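Local coordinates for protein putative sulfurtransferase DsrE (Allochromatium vinosum, PDB 2HY5) that probably carries and transfers sulfur, possibly in the oxidation of intracellular sulfur, and forms a complex with DsrF and DsrH, at residues V76-A81 / S110-L115; L5-G10 / F35-Y40; N45-L50 / R85-E90; A16-Y21 / V61-E66. All coordinates share one frame; numbering follows the deposited sequence.

Contact 1. Residues V76-A81 / S110-L115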
loop_
_atom_site.group_PDB
_atom_site.type_symbol
_atom_site.label_atom_id
_atom_site.label_comp_id
_atom_site.label_asym_id
_atom_site.label_seq_id
_atom_site.Cartn_x
_atom_site.Cartn_y
_atom_site.Cartn_z
ATOM N N VAL A 76 -15.322 4.290 -15.929
ATOM C CA VAL A 76 -15.458 2.850 -16.055
ATOM C C VAL A 76 -14.793 2.083 -14.922
ATOM O O VAL A 76 -13.674 2.400 -14.503
ATOM C CB VAL A 76 -14.868 2.381 -17.405
ATOM C CG1 VAL A 76 -15.174 0.904 -17.643
ATOM C CG2 VAL A 76 -15.431 3.241 -18.532
ATOM N N VAL A 77 -15.505 1.074 -14.432
ATOM C CA VAL A 77 -15.025 0.211 -13.355
ATOM C C VAL A 77 -14.828 -1.201 -13.902
ATOM O O VAL A 77 -15.742 -1.781 -14.494
ATOM C CB VAL A 77 -16.048 0.176 -12.201
ATOM C CG1 VAL A 77 -15.592 -0.784 -11.117
ATOM C CG2 VAL A 77 -16.233 1.581 -11.640
ATOM N N CYS A 78 -13.630 -1.752 -13.710
ATOM C CA CYS A 78 -13.312 -3.093 -14.192
ATOM C C CYS A 78 -14.220 -4.153 -13.570
ATOM O O CYS A 78 -14.313 -4.261 -12.348
ATOM C CB CYS A 78 -11.859 -3.437 -13.874
ATOM S SG CYS A 78 -11.406 -5.103 -14.381
ATOM N N VAL A 79 -14.872 -4.946 -14.412
ATOM C CA VAL A 79 -15.776 -5.981 -13.919
ATOM C C VAL A 79 -15.077 -7.067 -13.102
ATOM O O VAL A 79 -15.588 -7.494 -12.068
ATOM C CB VAL A 79 -16.556 -6.643 -15.084
ATOM C CG1 VAL A 79 -15.599 -7.376 -16.015
ATOM C CG2 VAL A 79 -17.600 -7.593 -14.531
ATOM N N ALA A 80 -13.910 -7.509 -13.564
ATOM C CA ALA A 80 -13.151 -8.551 -12.875
ATOM C C ALA A 80 -12.754 -8.100 -11.476
ATOM O O ALA A 80 -12.963 -8.816 -10.492
ATOM C CB ALA A 80 -11.908 -8.908 -13.681
ATOM N N ALA A 81 -12.180 -6.905 -11.394
ATOM C CA ALA A 81 -11.763 -6.345 -10.118
ATOM C C ALA A 81 -12.981 -6.046 -9.239
ATOM O O ALA A 81 -12.921 -6.172 -8.019
ATOM C CB ALA A 81 -10.948 -5.072 -10.351
ATOM N N SER A 110 -17.480 -2.360 -16.755
ATOM C CA SER A 110 -17.173 -2.901 -18.067
ATOM C C SER A 110 -15.869 -3.687 -18.076
ATOM O O SER A 110 -15.207 -3.825 -17.048
ATOM C CB SER A 110 -17.107 -1.773 -19.094
ATOM O OG SER A 110 -17.126 -2.305 -20.403
ATOM N N GLY A 111 -15.508 -4.195 -19.251
ATOM C CA GLY A 111 -14.295 -4.982 -19.388
ATOM C C GLY A 111 -12.986 -4.218 -19.343
ATOM O O GLY A 111 -12.925 -3.015 -19.607
ATOM N N LEU A 112 -11.922 -4.946 -19.014
ATOM C CA LEU A 112 -10.589 -4.379 -18.920
ATOM C C LEU A 112 -10.159 -3.847 -20.285
ATOM O O LEU A 112 -9.291 -2.975 -20.382
ATOM C CB LEU A 112 -9.618 -5.459 -18.428
ATOM C CG LEU A 112 -8.276 -5.044 -17.823
ATOM C CD1 LEU A 112 -8.485 -3.979 -16.759
ATOM C CD2 LEU A 112 -7.600 -6.278 -17.217
ATOM N N GLY A 113 -10.769 -4.374 -21.343
ATOM C CA GLY A 113 -10.443 -3.915 -22.682
ATOM C C GLY A 113 -10.721 -2.430 -22.877
ATOM O O GLY A 113 -10.149 -1.798 -23.770
ATOM N N GLN A 114 -11.600 -1.868 -22.050
ATOM C CA GLN A 114 -11.925 -0.447 -22.141
ATOM C C GLN A 114 -10.727 0.394 -21.706
ATOM O O GLN A 114 -10.587 1.549 -22.110
ATOM C CB GLN A 114 -13.140 -0.110 -21.265
ATOM C CG GLN A 114 -14.430 -0.812 -21.674
ATOM C CD GLN A 114 -14.868 -0.453 -23.082
ATOM O OE1 GLN A 114 -15.271 0.682 -23.354
ATOM N NE2 GLN A 114 -14.783 -1.419 -23.990
ATOM N N LEU A 115 -9.864 -0.186 -20.878
ATOM C CA LEU A 115 -8.671 0.518 -20.417
ATOM C C LEU A 115 -7.655 0.559 -21.555
ATOM O O LEU A 115 -7.127 1.615 -21.902
ATOM C CB LEU A 115 -8.049 -0.196 -19.211
ATOM C CG LEU A 115 -6.667 0.321 -18.789
ATOM C CD1 LEU A 115 -6.769 1.769 -18.345
ATOM C CD2 LEU A 115 -6.112 -0.549 -17.668
#
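C78 and S110 pair in a parallel bridge, yet their side chains diverge. C78 SG is anti to the backbone N (chi1 178°) and extends to meet L112 CD1, the tip of a branch, at 3.9 Å. The same sulfur accepts from A81 N at 3.6 Å, a usual length for a sulfur acceptor, and straight, which makes C78 the N-cap of helix 79-85. Within the strand, two residues before C78, V76 CG1, anti to the backbone N, reaches S110 CB at 3.6 Å; Q114 CB lies slightly farther from the same methyl. On the helix side, V79 sets CG1 in the crowded position between its backbone N and carbonyl carbon, which brings the methyl within 3.7 Å of S110 O.

Two backbone bonds hold these side chains in place. S110 closes strand 108-110, the outermost on that side within this chain, and is used from both ends. S110 N donates to V77 O (2.9 Å, 161° at the hydrogen), approaching in the carbonyl plane. S110 O then accepts from V79 N over 2.9 Å, with the donor 27° above the plane of that carbonyl. Y40 also packs against C78 and L112, while V28 of the neighbouring DsrF chain touches L112.

The helix start would probably stabilise negative charge on the sulfur. By similarity C78 is the cysteine that carries the persulfide intermediate, and its place between a parallel strand's C-terminal end and the following helix is the usual location of an active site in a parallel alpha/beta fold.

Contact 2. Residues L5-G10 / F35-Y40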
loop_
_atom_site.group_PDB
_atom_site.type_symbol
_atom_site.label_atom_id
_atom_site.label_comp_id
_atom_site.label_asym_id
_atom_site.label_seq_id
_atom_site.Cartn_x
_atom_site.Cartn_y
_atom_site.Cartn_z
ATOM N N LEU A 5 -7.126 8.199 -17.904
ATOM C CA LEU A 5 -6.684 8.175 -16.510
ATOM C C LEU A 5 -7.002 6.832 -15.872
ATOM O O LEU A 5 -8.102 6.312 -16.022
ATOM C CB LEU A 5 -7.364 9.287 -15.706
ATOM C CG LEU A 5 -7.203 10.720 -16.219
ATOM C CD1 LEU A 5 -7.842 11.679 -15.226
ATOM C CD2 LEU A 5 -5.733 11.058 -16.410
ATOM N N GLN A 6 -6.029 6.281 -15.156
ATOM C CA GLN A 6 -6.185 4.999 -14.488
ATOM C C GLN A 6 -5.978 5.226 -12.993
ATOM O O GLN A 6 -4.999 5.855 -12.595
ATOM C CB GLN A 6 -5.143 4.008 -15.019
ATOM C CG GLN A 6 -5.341 2.567 -14.553
ATOM C CD GLN A 6 -4.185 1.668 -14.967
ATOM O OE1 GLN A 6 -3.671 1.769 -16.083
ATOM N NE2 GLN A 6 -3.799 0.753 -14.080
ATOM N N ILE A 7 -6.909 4.731 -12.179
ATOM C CA ILE A 7 -6.826 4.874 -10.727
ATOM C C ILE A 7 -6.821 3.466 -10.135
ATOM O O ILE A 7 -7.759 2.699 -10.345
ATOM C CB ILE A 7 -8.020 5.697 -10.196
ATOM C CG1 ILE A 7 -7.978 7.099 -10.823
ATOM C CG2 ILE A 7 -7.965 5.802 -8.674
ATOM C CD1 ILE A 7 -9.187 7.943 -10.545
ATOM N N ASN A 8 -5.761 3.138 -9.396
ATOM C CA ASN A 8 -5.586 1.798 -8.833
ATOM C C ASN A 8 -5.871 1.588 -7.357
ATOM O O ASN A 8 -5.764 0.459 -6.871
ATOM C CB ASN A 8 -4.156 1.308 -9.073
ATOM C CG ASN A 8 -3.745 1.370 -10.529
ATOM O OD1 ASN A 8 -4.570 1.234 -11.429
ATOM N ND2 ASN A 8 -2.453 1.545 -10.764
ATOM N N GLU A 9 -6.218 2.644 -6.638
ATOM C CA GLU A 9 -6.458 2.499 -5.211
ATOM C C GLU A 9 -7.823 2.968 -4.764
ATOM O O GLU A 9 -8.444 3.816 -5.403
ATOM C CB GLU A 9 -5.389 3.261 -4.432
ATOM C CG GLU A 9 -3.975 2.914 -4.837
ATOM C CD GLU A 9 -3.677 1.430 -4.730
ATOM O OE1 GLU A 9 -4.228 0.776 -3.819
ATOM O OE2 GLU A 9 -2.876 0.923 -5.546
ATOM N N GLY A 10 -8.267 2.417 -3.639
ATOM C CA GLY A 10 -9.556 2.781 -3.090
ATOM C C GLY A 10 -9.571 4.185 -2.515
ATOM O O GLY A 10 -8.516 4.763 -2.233
ATOM N N PHE A 35 -10.711 11.148 -22.184
ATOM C CA PHE A 35 -11.397 10.112 -22.939
ATOM C C PHE A 35 -12.082 9.085 -22.048
ATOM O O PHE A 35 -13.155 8.583 -22.383
ATOM C CB PHE A 35 -10.400 9.414 -23.865
ATOM C CG PHE A 35 -11.022 8.384 -24.758
ATOM C CD1 PHE A 35 -11.701 8.765 -25.911
ATOM C CD2 PHE A 35 -10.933 7.035 -24.445
ATOM C CE1 PHE A 35 -12.283 7.812 -26.741
ATOM C CE2 PHE A 35 -11.512 6.073 -25.266
ATOM C CZ PHE A 35 -12.187 6.461 -26.418
ATOM N N ARG A 36 -11.462 8.774 -20.914
ATOM C CA ARG A 36 -12.026 7.794 -19.997
ATOM C C ARG A 36 -11.256 7.772 -18.683
ATOM O O ARG A 36 -10.046 7.987 -18.664
ATOM C CB ARG A 36 -11.984 6.406 -20.649
ATOM C CG ARG A 36 -12.514 5.241 -19.801
ATOM C CD ARG A 36 -12.688 4.003 -20.685
ATOM N NE ARG A 36 -13.681 4.269 -21.721
ATOM C CZ ARG A 36 -13.609 3.849 -22.980
ATOM N NH1 ARG A 36 -12.583 3.120 -23.396
ATOM N NH2 ARG A 36 -14.564 4.189 -23.836
ATOM N N VAL A 37 -11.980 7.545 -17.593
ATOM C CA VAL A 37 -11.392 7.429 -16.267
ATOM C C VAL A 37 -11.651 5.966 -15.942
ATOM O O VAL A 37 -12.803 5.542 -15.833
ATOM C CB VAL A 37 -12.113 8.318 -15.232
ATOM C CG1 VAL A 37 -11.429 8.192 -13.876
ATOM C CG2 VAL A 37 -12.105 9.765 -15.688
ATOM N N PHE A 38 -10.581 5.195 -15.811
ATOM C CA PHE A 38 -10.713 3.772 -15.553
ATOM C C PHE A 38 -10.247 3.379 -14.157
ATOM O O PHE A 38 -9.125 3.684 -13.761
ATOM C CB PHE A 38 -9.925 2.994 -16.610
ATOM C CG PHE A 38 -10.231 1.530 -16.635
ATOM C CD1 PHE A 38 -9.619 0.659 -15.741
ATOM C CD2 PHE A 38 -11.162 1.023 -17.536
ATOM C CE1 PHE A 38 -9.930 -0.699 -15.743
ATOM C CE2 PHE A 38 -11.483 -0.332 -17.550
ATOM C CZ PHE A 38 -10.867 -1.197 -16.650
ATOM N N PHE A 39 -11.126 2.714 -13.413
ATOM C CA PHE A 39 -10.798 2.277 -12.062
ATOM C C PHE A 39 -10.459 0.795 -12.062
ATOM O O PHE A 39 -11.256 -0.037 -12.503
ATOM C CB PHE A 39 -11.963 2.565 -11.111
ATOM C CG PHE A 39 -12.316 4.023 -11.015
ATOM C CD1 PHE A 39 -13.204 4.600 -11.915
ATOM C CD2 PHE A 39 -11.731 4.827 -10.048
ATOM C CE1 PHE A 39 -13.509 5.962 -11.847
ATOM C CE2 PHE A 39 -12.030 6.185 -9.971
ATOM C CZ PHE A 39 -12.917 6.752 -10.874
ATOM N N TYR A 40 -9.264 0.474 -11.570
ATOM C CA TYR A 40 -8.781 -0.903 -11.527
ATOM C C TYR A 40 -8.271 -1.234 -10.122
ATOM O O TYR A 40 -8.079 -0.335 -9.307
ATOM C CB TYR A 40 -7.660 -1.087 -12.557
ATOM C CG TYR A 40 -7.353 -2.527 -12.885
ATOM C CD1 TYR A 40 -8.382 -3.454 -13.068
ATOM C CD2 TYR A 40 -6.037 -2.964 -13.038
ATOM C CE1 TYR A 40 -8.108 -4.778 -13.392
ATOM C CE2 TYR A 40 -5.754 -4.289 -13.367
ATOM C CZ TYR A 40 -6.794 -5.189 -13.542
ATOM O OH TYR A 40 -6.532 -6.502 -13.869
#
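Strands 2-7 and 33-39 are neighbours in the central parallel sheet and form, with helix 16-29 between them in sequence, a beta-alpha-beta unit. Their short segments run nearly parallel, the axes 13° apart, with L5 paired to V37, Q6 to F38 and I7 to F39.

Backbone hydrogen bonds come first. Four of them alternate across the pair: L5 N gives to R36 O, F38 N to L5 O, I7 N to F38 O and Y40 N to I7 O. The tightest, F38 N to L5 O at 2.7 Å, is essentially straight at 179°. CA-H...O contacts fill in between, among them Q6 CA to F38 O at 3.3 Å, and N8 CA repeats this against Y40 O just past the strand ends.

Apolar packing sits mainly on the face carrying L5, V37, I7 and F39. I7 and F39 lie side by side and point the same way; I7 CD1 meets F39 CE2 at 3.4 Å and V37 CG1 at 4.0 Å. L5 and I7 pack on helix 16-29, F39 on N46. On the other face, F38 reaches V76, C78 and L115, and the in-plane edge of its ring meets the CB of Y40.

Among polar side chains, R36, early in its strand, makes a salt bridge with D74. Q6, N8 and Y40 gather at the C-terminal end. The Y40 ring packs beside C78 and its hydroxyl is hydrogen-bonded to E24 O of the DsrF chain. The extended chain of Q6 brings NE2 to N8 OD1 at 2.8 Å, on a lone pair, and that same N8 OD1 stands 4.0 Å from Y40 CB.

Contact 3. Residues N45-L50 / R85-E90; sequences NNSTRL and RGIVDE
R85 ends helix 79-85 where the loop after strand 33-39 meets the loop leading on to helix 90-96; its CB stands 4.1 Å from N45 ND2. The rest of its extended chain runs past this neighbourhood: NE makes a salt bridge with D42 and NH2 another with E24 of the DsrF chain. G86 then leaves the helix with a positive phi of 100°, a backbone angle at which a CB would be jammed against the carbonyl O of R85. This turn brings I87, which carries nearly all of the meeting, round to face N45-L50. With CG1 anti to the carbonyl carbon and CG2 anti to the backbone N, it spreads both branches against the loop. CD1 touches N45 ND2 at 3.8 Å, the two side chains crossing obliquely, and also comes within 4.1 Å of T48 CB. CG2 sits 3.4 Å from S47 OG, a hydroxyl in the crowded position between its own N and carbonyl carbon and hydrogen-bonded to V44 O. An alanine at I87 would lose CG1, CG2 and CD1 and would probably leave N45, S47 and T48 without most of their packing against this segment.

Past I87 the chain heads for helix 90-96, which D89 caps by accepting from E92 N. Polar loop groups meet an aliphatic side chain, so the direct contact is van der Waals packing, while both segments are also bonded to residues 102-104.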
loop_
_atom_site.group_PDB
_atom_site.type_symbol
_atom_site.label_atom_id
_atom_site.label_comp_id
_atom_site.label_asym_id
_atom_site.label_seq_id
_atom_site.Cartn_x
_atom_site.Cartn_y
_atom_site.Cartn_z
ATOM N N ASN A 45 -13.376 0.605 -5.875
ATOM C CA ASN A 45 -14.130 1.018 -4.698
ATOM C C ASN A 45 -14.507 2.504 -4.690
ATOM O O ASN A 45 -15.196 2.974 -3.781
ATOM C CB ASN A 45 -13.350 0.641 -3.429
ATOM C CG ASN A 45 -13.288 -0.872 -3.210
ATOM O OD1 ASN A 45 -12.392 -1.379 -2.528
ATOM N ND2 ASN A 45 -14.247 -1.595 -3.778
ATOM N N ASN A 46 -14.061 3.240 -5.707
ATOM C CA ASN A 46 -14.392 4.659 -5.824
ATOM C C ASN A 46 -15.767 4.811 -6.460
ATOM O O ASN A 46 -16.246 5.930 -6.643
ATOM C CB ASN A 46 -13.391 5.377 -6.727
ATOM C CG ASN A 46 -12.091 5.669 -6.034
ATOM O OD1 ASN A 46 -12.013 6.564 -5.196
ATOM N ND2 ASN A 46 -11.056 4.912 -6.376
ATOM N N SER A 47 -16.399 3.690 -6.785
ATOM C CA SER A 47 -17.691 3.737 -7.459
ATOM C C SER A 47 -18.909 3.334 -6.638
ATOM O O SER A 47 -20.012 3.254 -7.178
ATOM C CB SER A 47 -17.644 2.871 -8.716
ATOM O OG SER A 47 -17.532 1.498 -8.389
ATOM N N THR A 48 -18.728 3.076 -5.348
ATOM C CA THR A 48 -19.860 2.687 -4.514
ATOM C C THR A 48 -20.652 3.900 -4.043
ATOM O O THR A 48 -20.077 4.935 -3.716
ATOM C CB THR A 48 -19.406 1.879 -3.276
ATOM O OG1 THR A 48 -20.523 1.688 -2.400
ATOM C CG2 THR A 48 -18.299 2.602 -2.533
ATOM N N ARG A 49 -21.974 3.762 -4.004
ATOM C CA ARG A 49 -22.855 4.847 -3.575
ATOM C C ARG A 49 -23.183 4.730 -2.089
ATOM O O ARG A 49 -23.943 5.532 -1.553
ATOM C CB ARG A 49 -24.165 4.816 -4.374
ATOM C CG ARG A 49 -25.071 3.613 -4.071
ATOM C CD ARG A 49 -26.413 3.720 -4.816
ATOM N NE ARG A 49 -27.372 2.693 -4.404
ATOM C CZ ARG A 49 -27.423 1.463 -4.909
ATOM N NH1 ARG A 49 -26.571 1.097 -5.860
ATOM N NH2 ARG A 49 -28.329 0.594 -4.466
ATOM N N LEU A 50 -22.588 3.745 -1.424
ATOM C CA LEU A 50 -22.865 3.512 -0.016
ATOM C C LEU A 50 -21.969 4.218 1.000
ATOM O O LEU A 50 -22.052 3.925 2.192
ATOM C CB LEU A 50 -22.867 2.004 0.264
ATOM C CG LEU A 50 -23.874 1.172 -0.536
ATOM C CD1 LEU A 50 -23.747 -0.299 -0.141
ATOM C CD2 LEU A 50 -25.301 1.676 -0.281
ATOM N N ARG A 85 -14.030 -7.643 -5.435
ATOM C CA ARG A 85 -14.187 -6.741 -4.304
ATOM C C ARG A 85 -15.588 -6.373 -3.828
ATOM O O ARG A 85 -15.742 -5.783 -2.756
ATOM C CB ARG A 85 -13.374 -5.484 -4.590
ATOM C CG ARG A 85 -11.898 -5.801 -4.823
ATOM C CD ARG A 85 -11.121 -4.580 -5.258
ATOM N NE ARG A 85 -9.680 -4.823 -5.326
ATOM C CZ ARG A 85 -9.069 -5.552 -6.255
ATOM N NH1 ARG A 85 -9.764 -6.135 -7.219
ATOM N NH2 ARG A 85 -7.744 -5.671 -6.235
ATOM N N GLY A 86 -16.607 -6.704 -4.610
ATOM C CA GLY A 86 -17.957 -6.400 -4.177
ATOM C C GLY A 86 -18.627 -5.164 -4.745
ATOM O O GLY A 86 -19.442 -4.555 -4.060
ATOM N N ILE A 87 -18.282 -4.772 -5.966
ATOM C CA ILE A 87 -18.936 -3.625 -6.594
ATOM C C ILE A 87 -19.931 -4.282 -7.540
ATOM O O ILE A 87 -19.544 -5.040 -8.435
ATOM C CB ILE A 87 -17.944 -2.740 -7.381
ATOM C CG1 ILE A 87 -16.981 -2.050 -6.409
ATOM C CG2 ILE A 87 -18.708 -1.687 -8.183
ATOM C CD1 ILE A 87 -17.649 -1.084 -5.432
ATOM N N VAL A 88 -21.211 -3.993 -7.333
ATOM C CA VAL A 88 -22.270 -4.625 -8.107
ATOM C C VAL A 88 -23.331 -3.689 -8.674
ATOM O O VAL A 88 -23.840 -2.820 -7.969
ATOM C CB VAL A 88 -22.999 -5.671 -7.217
ATOM C CG1 VAL A 88 -24.076 -6.383 -8.010
ATOM C CG2 VAL A 88 -21.995 -6.659 -6.638
ATOM N N ASP A 89 -23.655 -3.868 -9.954
ATOM C CA ASP A 89 -24.715 -3.087 -10.581
ATOM C C ASP A 89 -25.857 -4.070 -10.832
ATOM O O ASP A 89 -25.746 -5.242 -10.484
ATOM C CB ASP A 89 -24.260 -2.447 -11.900
ATOM C CG ASP A 89 -23.950 -3.470 -12.984
ATOM O OD1 ASP A 89 -23.776 -3.057 -14.149
ATOM O OD2 ASP A 89 -23.871 -4.676 -12.683
ATOM N N GLU A 90 -26.945 -3.605 -11.434
ATOM C CA GLU A 90 -28.093 -4.476 -11.684
ATOM C C GLU A 90 -27.764 -5.775 -12.418
ATOM O O GLU A 90 -28.187 -6.856 -11.997
ATOM C CB GLU A 90 -29.174 -3.707 -12.449
ATOM C CG GLU A 90 -30.462 -3.504 -11.658
ATOM C CD GLU A 90 -30.249 -2.742 -10.362
ATOM O OE1 GLU A 90 -31.215 -2.610 -9.583
ATOM O OE2 GLU A 90 -29.118 -2.270 -10.120
#

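Contact 4. Residues A16-Y21 / V61-E66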
loop_
_atom_site.group_PDB
_atom_site.type_symbol
_atom_site.label_atom_id
_atom_site.label_comp_id
_atom_site.label_asym_id
_atom_site.label_seq_id
_atom_site.Cartn_x
_atom_site.Cartn_y
_atom_site.Cartn_z
ATOM N N ALA A 16 -4.193 8.537 -4.073
ATOM C CA ALA A 16 -4.331 8.319 -5.514
ATOM C C ALA A 16 -5.616 8.878 -6.128
ATOM O O ALA A 16 -5.559 9.659 -7.074
ATOM C CB ALA A 16 -4.213 6.828 -5.832
ATOM N N SER A 17 -6.769 8.478 -5.601
ATOM C CA SER A 17 -8.037 8.952 -6.142
ATOM C C SER A 17 -8.156 10.481 -6.083
ATOM O O SER A 17 -8.673 11.103 -7.007
ATOM C CB SER A 17 -9.207 8.308 -5.394
ATOM O OG SER A 17 -10.436 8.634 -6.028
ATOM N N ASP A 18 -7.685 11.081 -4.993
ATOM C CA ASP A 18 -7.739 12.535 -4.839
ATOM C C ASP A 18 -6.808 13.217 -5.839
ATOM O O ASP A 18 -7.158 14.227 -6.450
ATOM C CB ASP A 18 -7.328 12.939 -3.422
ATOM C CG ASP A 18 -8.396 12.634 -2.397
ATOM O OD1 ASP A 18 -9.404 13.373 -2.342
ATOM O OD2 ASP A 18 -8.225 11.644 -1.654
ATOM N N SER A 19 -5.614 12.664 -5.991
ATOM C CA SER A 19 -4.648 13.232 -6.922
ATOM C C SER A 19 -5.192 13.155 -8.343
ATOM O O SER A 19 -5.048 14.099 -9.126
ATOM C CB SER A 19 -3.320 12.482 -6.832
ATOM O OG SER A 19 -2.747 12.648 -5.549
ATOM N N ALA A 20 -5.815 12.028 -8.669
ATOM C CA ALA A 20 -6.379 11.826 -9.998
ATOM C C ALA A 20 -7.504 12.823 -10.234
ATOM O O ALA A 20 -7.643 13.369 -11.326
ATOM C CB ALA A 20 -6.895 10.396 -10.137
ATOM N N TYR A 21 -8.312 13.054 -9.207
ATOM C CA TYR A 21 -9.414 14.003 -9.314
ATOM C C TYR A 21 -8.899 15.415 -9.589
ATOM O O TYR A 21 -9.373 16.097 -10.506
ATOM C CB TYR A 21 -10.241 14.011 -8.028
ATOM C CG TYR A 21 -11.252 15.130 -8.010
ATOM C CD1 TYR A 21 -12.452 15.025 -8.716
ATOM C CD2 TYR A 21 -10.968 16.329 -7.362
ATOM C CE1 TYR A 21 -13.343 16.095 -8.774
ATOM C CE2 TYR A 21 -11.844 17.402 -7.421
ATOM C CZ TYR A 21 -13.030 17.281 -8.126
ATOM O OH TYR A 21 -13.894 18.352 -8.175
ATOM N N VAL A 61 -16.566 9.989 -3.742
ATOM C CA VAL A 61 -17.458 9.432 -4.746
ATOM C C VAL A 61 -18.362 10.481 -5.375
ATOM O O VAL A 61 -18.451 10.562 -6.600
ATOM C CB VAL A 61 -18.328 8.307 -4.160
ATOM C CG1 VAL A 61 -19.213 7.708 -5.257
ATOM C CG2 VAL A 61 -17.429 7.231 -3.557
ATOM N N ASN A 62 -19.033 11.280 -4.550
ATOM C CA ASN A 62 -19.932 12.300 -5.078
ATOM C C ASN A 62 -19.194 13.362 -5.873
ATOM O O ASN A 62 -19.720 13.892 -6.848
ATOM C CB ASN A 62 -20.731 12.962 -3.953
ATOM C CG ASN A 62 -21.813 12.052 -3.404
ATOM O OD1 ASN A 62 -22.180 11.059 -4.032
ATOM N ND2 ASN A 62 -22.338 12.394 -2.233
ATOM N N ARG A 63 -17.973 13.664 -5.450
ATOM C CA ARG A 63 -17.155 14.663 -6.122
ATOM C C ARG A 63 -16.805 14.188 -7.534
ATOM O O ARG A 63 -16.853 14.963 -8.488
ATOM C CB ARG A 63 -15.894 14.910 -5.303
ATOM C CG ARG A 63 -15.027 16.030 -5.820
ATOM C CD ARG A 63 -13.711 16.053 -5.063
ATOM N NE ARG A 63 -13.667 17.105 -4.055
ATOM C CZ ARG A 63 -12.600 17.363 -3.304
ATOM N NH1 ARG A 63 -11.499 16.635 -3.452
ATOM N NH2 ARG A 63 -12.627 18.353 -2.419
ATOM N N TRP A 64 -16.454 12.911 -7.666
ATOM C CA TRP A 64 -16.146 12.340 -8.979
ATOM C C TRP A 64 -17.416 12.390 -9.828
ATOM O O TRP A 64 -17.379 12.721 -11.011
ATOM C CB TRP A 64 -15.705 10.879 -8.850
ATOM C CG TRP A 64 -14.219 10.664 -8.764
ATOM C CD1 TRP A 64 -13.538 10.056 -7.747
ATOM C CD2 TRP A 64 -13.235 11.015 -9.747
ATOM N NE1 TRP A 64 -12.194 10.006 -8.032
ATOM C CE2 TRP A 64 -11.980 10.590 -9.256
ATOM C CE3 TRP A 64 -13.290 11.652 -10.996
ATOM C CZ2 TRP A 64 -10.792 10.775 -9.973
ATOM C CZ3 TRP A 64 -12.107 11.835 -11.706
ATOM C CH2 TRP A 64 -10.876 11.398 -11.191
ATOM N N ALA A 65 -18.545 12.051 -9.214
ATOM C CA ALA A 65 -19.820 12.043 -9.925
ATOM C C ALA A 65 -20.202 13.436 -10.415
ATOM O O ALA A 65 -20.737 13.589 -11.519
ATOM C CB ALA A 65 -20.914 11.486 -9.028
ATOM N N GLU A 66 -19.931 14.450 -9.598
ATOM C CA GLU A 66 -20.241 15.824 -9.973
ATOM C C GLU A 66 -19.361 16.250 -11.144
ATOM O O GLU A 66 -19.816 16.937 -12.060
ATOM C CB GLU A 66 -20.027 16.760 -8.780
ATOM C CG GLU A 66 -20.946 16.461 -7.604
ATOM C CD GLU A 66 -20.634 17.296 -6.378
ATOM O OE1 GLU A 66 -19.489 17.225 -5.885
ATOM O OE2 GLU A 66 -21.534 18.021 -5.906
HETATM O O HOH W 1 -11.241 14.187 -4.276
HETATM O O HOH W 2 -16.380 17.819 -8.570
#
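The indole of W64 fills the tight side of this contact. Its NE1 donates to S17 OG at 3.0 Å, nearly straight (166°) and only 2° out of the ring plane, and the same hydroxyl is also hydrogen-bonded to N46. A20 CB lies at the indole edge, 3.9 Å from W64 CZ2, while Y21 CB sits over one face. Beyond CB the Y21 ring turns its edge to the six-membered ring of W64 in a T-shaped pair, planes at 89° and centroids 5.5 Å apart. On a face of that phenol lies R63: its CD stands 3.4 Å from the ring centroid, a close CH-pi contact, with CG against CZ and CE1.

Helices 16-29 and 60-71 cover the same face of the parallel sheet in this alpha/beta fold, running in nearly the same direction. The axes of segments 16-21 and 61-66 come within 11.1 Å, and it is these aromatic and aliphatic groups that bridge the gap. An alanine at Y21 would keep CB on the indole but would probably loosen the pair, because the T-shaped edge, the face under R63 and a water-bound hydroxyl would all be gone.

Toward the polar side the contact slackens. D18 OD1 and R63 NH1, at 4.0 Å, are too far apart for a salt bridge; a water links them instead, donating to D18 OD1 and accepting from R63 NH1. D18 has its salt bridge with R58, and R63 NH2 bonds to G61 O of the DsrF chain. A second water joins Y21 OH to the backbone carbonyl of R63.

Overall arrangement
Contact 2 forms the middle of the sheet, and the others attach to it. Strand 33-39 passes the sheet on to contact 1 through V76 N to V37 O and V76 O to F39 N, both 2.8 Å, and Y40 CE1 packs 3.5 Å from C78 SG, the probable persulfide cysteine. Contact 4 covers the sheet face that carries I7: I7 CD1 is 3.3 Å from W64 CZ2. Contact 3 is tied in by N46, whose OD1 is 2.7 Å from S17 OG of contact 4 and whose ND2 reaches E9 O of contact 2. Contact 4 stays about 9 Å (nearest atoms) from contact 1, on the opposite side of the chain's centre. The R85 side chain of contact 3 lies about 7 Å from that of C78.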